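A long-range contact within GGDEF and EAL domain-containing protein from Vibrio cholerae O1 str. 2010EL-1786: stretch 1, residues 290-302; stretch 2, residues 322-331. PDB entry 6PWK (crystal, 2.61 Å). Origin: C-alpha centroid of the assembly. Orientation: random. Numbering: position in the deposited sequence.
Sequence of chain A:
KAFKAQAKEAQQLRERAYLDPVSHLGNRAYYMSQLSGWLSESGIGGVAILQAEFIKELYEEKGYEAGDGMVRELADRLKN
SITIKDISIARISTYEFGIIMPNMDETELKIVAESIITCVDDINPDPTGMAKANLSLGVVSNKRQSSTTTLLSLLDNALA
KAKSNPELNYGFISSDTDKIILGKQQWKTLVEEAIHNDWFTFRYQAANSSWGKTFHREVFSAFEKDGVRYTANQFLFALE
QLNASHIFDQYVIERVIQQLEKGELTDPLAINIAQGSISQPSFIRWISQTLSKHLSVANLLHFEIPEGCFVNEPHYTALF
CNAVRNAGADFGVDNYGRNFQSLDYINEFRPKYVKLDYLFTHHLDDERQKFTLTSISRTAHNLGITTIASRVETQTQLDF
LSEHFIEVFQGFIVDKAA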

# COMPACT_ATOMS: atom_id res chain seq x y z
N THR A 290 -16.85 0.76 -18.08
CA THR A 290 -18.26 1.15 -18.01
C THR A 290 -18.54 2.40 -18.83
O THR A 290 -19.59 2.49 -19.47
N LEU A 291 -17.63 3.38 -18.81
CA LEU A 291 -17.86 4.59 -19.59
C LEU A 291 -17.89 4.31 -21.09
O LEU A 291 -18.58 5.01 -21.83
N SER A 292 -17.15 3.29 -21.54
CA SER A 292 -17.19 2.93 -22.95
C SER A 292 -18.51 2.27 -23.33
O SER A 292 -18.88 2.30 -24.51
N LYS A 293 -19.22 1.69 -22.37
CA LYS A 293 -20.51 1.07 -22.63
C LYS A 293 -21.68 2.05 -22.55
O LYS A 293 -22.82 1.67 -22.83
N HIS A 294 -21.42 3.31 -22.17
CA HIS A 294 -22.45 4.33 -22.09
C HIS A 294 -21.90 5.65 -22.63
O HIS A 294 -21.88 6.68 -21.95
N LEU A 295 -21.44 5.63 -23.88
CA LEU A 295 -20.85 6.82 -24.48
C LEU A 295 -21.88 7.91 -24.73
O LEU A 295 -21.52 9.09 -24.79
N SER A 296 -23.15 7.54 -24.88
CA SER A 296 -24.18 8.53 -25.17
C SER A 296 -24.35 9.52 -24.02
O SER A 296 -24.61 10.70 -24.25
N VAL A 297 -24.21 9.05 -22.78
CA VAL A 297 -24.38 9.89 -21.61
C VAL A 297 -23.06 10.37 -21.04
O VAL A 297 -23.05 11.06 -20.00
N ALA A 298 -21.93 10.04 -21.68
CA ALA A 298 -20.63 10.34 -21.10
C ALA A 298 -20.40 11.85 -20.96
O ALA A 298 -19.77 12.30 -20.00
N ASN A 299 -20.92 12.63 -21.90
CA ASN A 299 -20.77 14.08 -21.83
C ASN A 299 -21.56 14.71 -20.70
O ASN A 299 -21.35 15.89 -20.40
N LEU A 300 -22.45 13.96 -20.05
CA LEU A 300 -23.29 14.47 -18.97
C LEU A 300 -22.79 14.03 -17.59
O LEU A 300 -23.55 14.12 -16.62
N LEU A 301 -21.55 13.56 -17.49
CA LEU A 301 -21.00 13.06 -16.24
C LEU A 301 -19.81 13.91 -15.83
O LEU A 301 -18.82 14.00 -16.56
N HIS A 302 -19.92 14.55 -14.66
CA HIS A 302 -18.81 15.26 -14.03
C HIS A 302 -18.39 14.48 -12.80
O HIS A 302 -19.22 14.20 -11.92
N ASN A 322 -7.41 10.59 -16.80
CA ASN A 322 -7.22 10.22 -18.20
C ASN A 322 -8.32 9.27 -18.66
O ASN A 322 -8.90 9.44 -19.74
N ALA A 323 -8.62 8.25 -17.85
CA ALA A 323 -9.68 7.31 -18.20
C ALA A 323 -11.02 8.02 -18.33
O ALA A 323 -11.83 7.69 -19.21
N VAL A 324 -11.27 9.00 -17.47
CA VAL A 324 -12.55 9.72 -17.50
C VAL A 324 -12.66 10.57 -18.76
O VAL A 324 -13.68 10.53 -19.46
N ARG A 325 -11.61 11.33 -19.07
CA ARG A 325 -11.65 12.20 -20.24
C ARG A 325 -11.52 11.44 -21.56
O ARG A 325 -12.10 11.85 -22.56
N ASN A 326 -10.77 10.33 -21.57
CA ASN A 326 -10.66 9.55 -22.81
C ASN A 326 -12.01 9.00 -23.24
O ASN A 326 -12.22 8.75 -24.44
N ALA A 327 -12.93 8.82 -22.31
CA ALA A 327 -14.24 8.25 -22.59
C ALA A 327 -15.32 9.31 -22.80
O ALA A 327 -16.50 8.96 -22.90
N GLY A 328 -14.95 10.58 -22.86
CA GLY A 328 -15.91 11.63 -23.12
C GLY A 328 -16.56 12.24 -21.90
O GLY A 328 -17.59 12.91 -22.03
N ALA A 329 -16.00 12.03 -20.71
CA ALA A 329 -16.48 12.65 -19.49
C ALA A 329 -15.48 13.72 -19.04
O ALA A 329 -14.52 14.03 -19.75
N ASP A 330 -15.72 14.29 -17.86
CA ASP A 330 -14.83 15.31 -17.33
C ASP A 330 -14.85 15.23 -15.81
O ASP A 330 -15.55 14.40 -15.22
N PHE A 331 -14.06 16.09 -15.17
CA PHE A 331 -13.87 16.02 -13.73
C PHE A 331 -13.66 17.42 -13.16
O PHE A 331 -13.32 18.36 -13.88

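The apolar centre of the contact is built around Leu 291, whose CA-to-CB bond points toward the second stretch from the helical start of the first. Its side chain adopts the m rotamer at chi1 and t at chi2. Both Leu 291 CB, at 3.5 Å, and Leu 291 CD1, at 3.8 Å, pack on Ala 327 CB, which points back toward the first stretch. Leu 291 CD1 also reaches 4.0 Å from Val 324 CA, 4.5 Å from Val 324 CG2 and 4.2 Å from Ala 329 CB. Val 324, with chi1 t, points sideways and contributes little surface, whereas the methyl groups of Ala 327 and Ala 329 pack against Leu 291.

Ala 329 CB also approaches Leu 301 CB at 4.4 Å, so this single methyl group touches both leucines. Leu 301 is itself sideways to the second stretch and has the m, t rotamer.

Next to this cluster, Ala 298 points toward the turn, its CB 3.3 Å from Ala 327 O. Gly 328 follows, with phi positive at 90°; a side chain here would point toward the first stretch, with its CB at a tight 3.6 Å from Ala 298 CB, and would be jammed against the carbonyl oxygen of Ala 327. These backbone angles by themselves call for glycine. At the margin, Leu 295 (m, t) starts sideways, but its end comes nearer and places CD2 3.8 Å from Ala 327 O.

Polar contact across the stretches is sparse and carried by the backbone. Ala 298 O receives a CA-H...O contact from Ala 329 CA at 3.3 Å, and Gly 328 O receives another from Asn 299 CA at 3.4 Å. Where the strands begin, Asp 330 N donates a weak hydrogen bond to Leu 301 O at 3.4 Å, beside the parallel bridge between His 302 and Asp 330. These two side chains share one face of the sheet, yet neither bonds the other: the His 302 imidazole (chi1 m) is satisfied elsewhere in the structure, while Asp 330, whose chi1 of -147° lies between wells, turns to its own stretch. Asp 330 OD1 accepts from Phe 331 N at 2.7 Å and forms a salt bridge with Arg 325 NE at 3.0 Å. Arg 325 points away from the first stretch, and the salt bridge lies within the second. Phe 331, with chi1 p, likewise points away.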

# COMPACT_ATOMS: atom_id res chain seq x y z
CB THR A 290 -18.67 1.36 -16.55
OG1 THR A 290 -17.90 2.42 -15.98
CG2 THR A 290 -18.46 0.09 -15.75
CB LEU A 291 -16.78 5.63 -19.27
CG LEU A 291 -16.93 6.43 -17.97
CD1 LEU A 291 -15.85 7.49 -17.88
CD2 LEU A 291 -18.31 7.05 -17.87
CB SER A 292 -16.03 1.99 -23.29
OG SER A 292 -16.18 0.74 -22.65
CB LYS A 293 -20.75 -0.09 -21.65
CG LYS A 293 -19.86 -1.30 -21.91
CD LYS A 293 -20.21 -2.47 -20.99
CE LYS A 293 -19.58 -2.31 -19.61
NZ LYS A 293 -19.81 -3.52 -18.76
CB HIS A 294 -22.96 4.50 -20.66
CG HIS A 294 -23.46 3.23 -20.04
ND1 HIS A 294 -22.65 2.40 -19.30
CD2 HIS A 294 -24.68 2.64 -20.07
CE1 HIS A 294 -23.35 1.35 -18.89
NE2 HIS A 294 -24.58 1.48 -19.34
CB LEU A 295 -20.14 6.45 -25.79
CG LEU A 295 -18.98 5.47 -25.69
CD1 LEU A 295 -18.51 5.05 -27.08
CD2 LEU A 295 -17.84 6.07 -24.89
CB SER A 296 -25.51 7.82 -25.47
OG SER A 296 -25.83 6.90 -24.45
CB VAL A 297 -25.19 9.16 -20.52
CG1 VAL A 297 -26.51 8.67 -21.08
CG2 VAL A 297 -24.38 8.00 -19.95
CB ALA A 298 -19.52 9.71 -21.94
CB ASN A 299 -21.16 14.72 -23.16
CG ASN A 299 -22.52 14.25 -23.65
OD1 ASN A 299 -22.63 13.28 -24.39
ND2 ASN A 299 -23.57 14.95 -23.24
CB LEU A 300 -24.74 14.02 -19.17
CG LEU A 300 -25.44 14.49 -20.45
CD1 LEU A 300 -26.78 13.79 -20.61
CD2 LEU A 300 -25.63 16.00 -20.43
CB LEU A 301 -20.58 11.59 -16.37
CG LEU A 301 -21.69 10.54 -16.40
CD1 LEU A 301 -21.10 9.16 -16.67
CD2 LEU A 301 -22.46 10.54 -15.09
CB HIS A 302 -19.21 16.68 -13.66
CG HIS A 302 -19.44 17.59 -14.83
ND1 HIS A 302 -19.73 18.92 -14.69
CD2 HIS A 302 -19.40 17.34 -16.16
CE1 HIS A 302 -19.88 19.47 -15.89
NE2 HIS A 302 -19.68 18.53 -16.80
CB ASN A 322 -5.84 9.59 -18.40
CG ASN A 322 -4.72 10.60 -18.28
OD1 ASN A 322 -4.93 11.80 -18.42
ND2 ASN A 322 -3.51 10.11 -18.04
CB ALA A 323 -9.76 6.20 -17.14
CB VAL A 324 -12.71 10.56 -16.22
CG1 VAL A 324 -13.72 11.67 -16.43
CG2 VAL A 324 -13.13 9.67 -15.06
CB ARG A 325 -10.56 13.27 -20.14
CG ARG A 325 -11.00 14.53 -19.42
CD ARG A 325 -9.86 15.51 -19.23
NE ARG A 325 -10.33 16.77 -18.65
CZ ARG A 325 -9.53 17.73 -18.22
NH1 ARG A 325 -8.21 17.59 -18.28
NH2 ARG A 325 -10.04 18.84 -17.71
CB ASN A 326 -9.67 8.40 -22.63
CG ASN A 326 -8.23 8.86 -22.65
OD1 ASN A 326 -7.91 9.93 -23.17
ND2 ASN A 326 -7.34 8.05 -22.09
CB ALA A 327 -14.66 7.30 -21.47
CB ALA A 329 -16.73 11.59 -18.42
CB ASP A 330 -15.24 16.70 -17.82
CG ASP A 330 -14.06 17.63 -17.99
OD1 ASP A 330 -13.01 17.38 -17.35
OD2 ASP A 330 -14.17 18.60 -18.77
CB PHE A 331 -12.68 15.12 -13.36
CG PHE A 331 -11.36 15.61 -13.88
CD1 PHE A 331 -10.56 16.45 -13.11
CD2 PHE A 331 -10.92 15.25 -15.14
CE1 PHE A 331 -9.35 16.91 -13.59
CE2 PHE A 331 -9.71 15.71 -15.63
CZ PHE A 331 -8.92 16.54 -14.85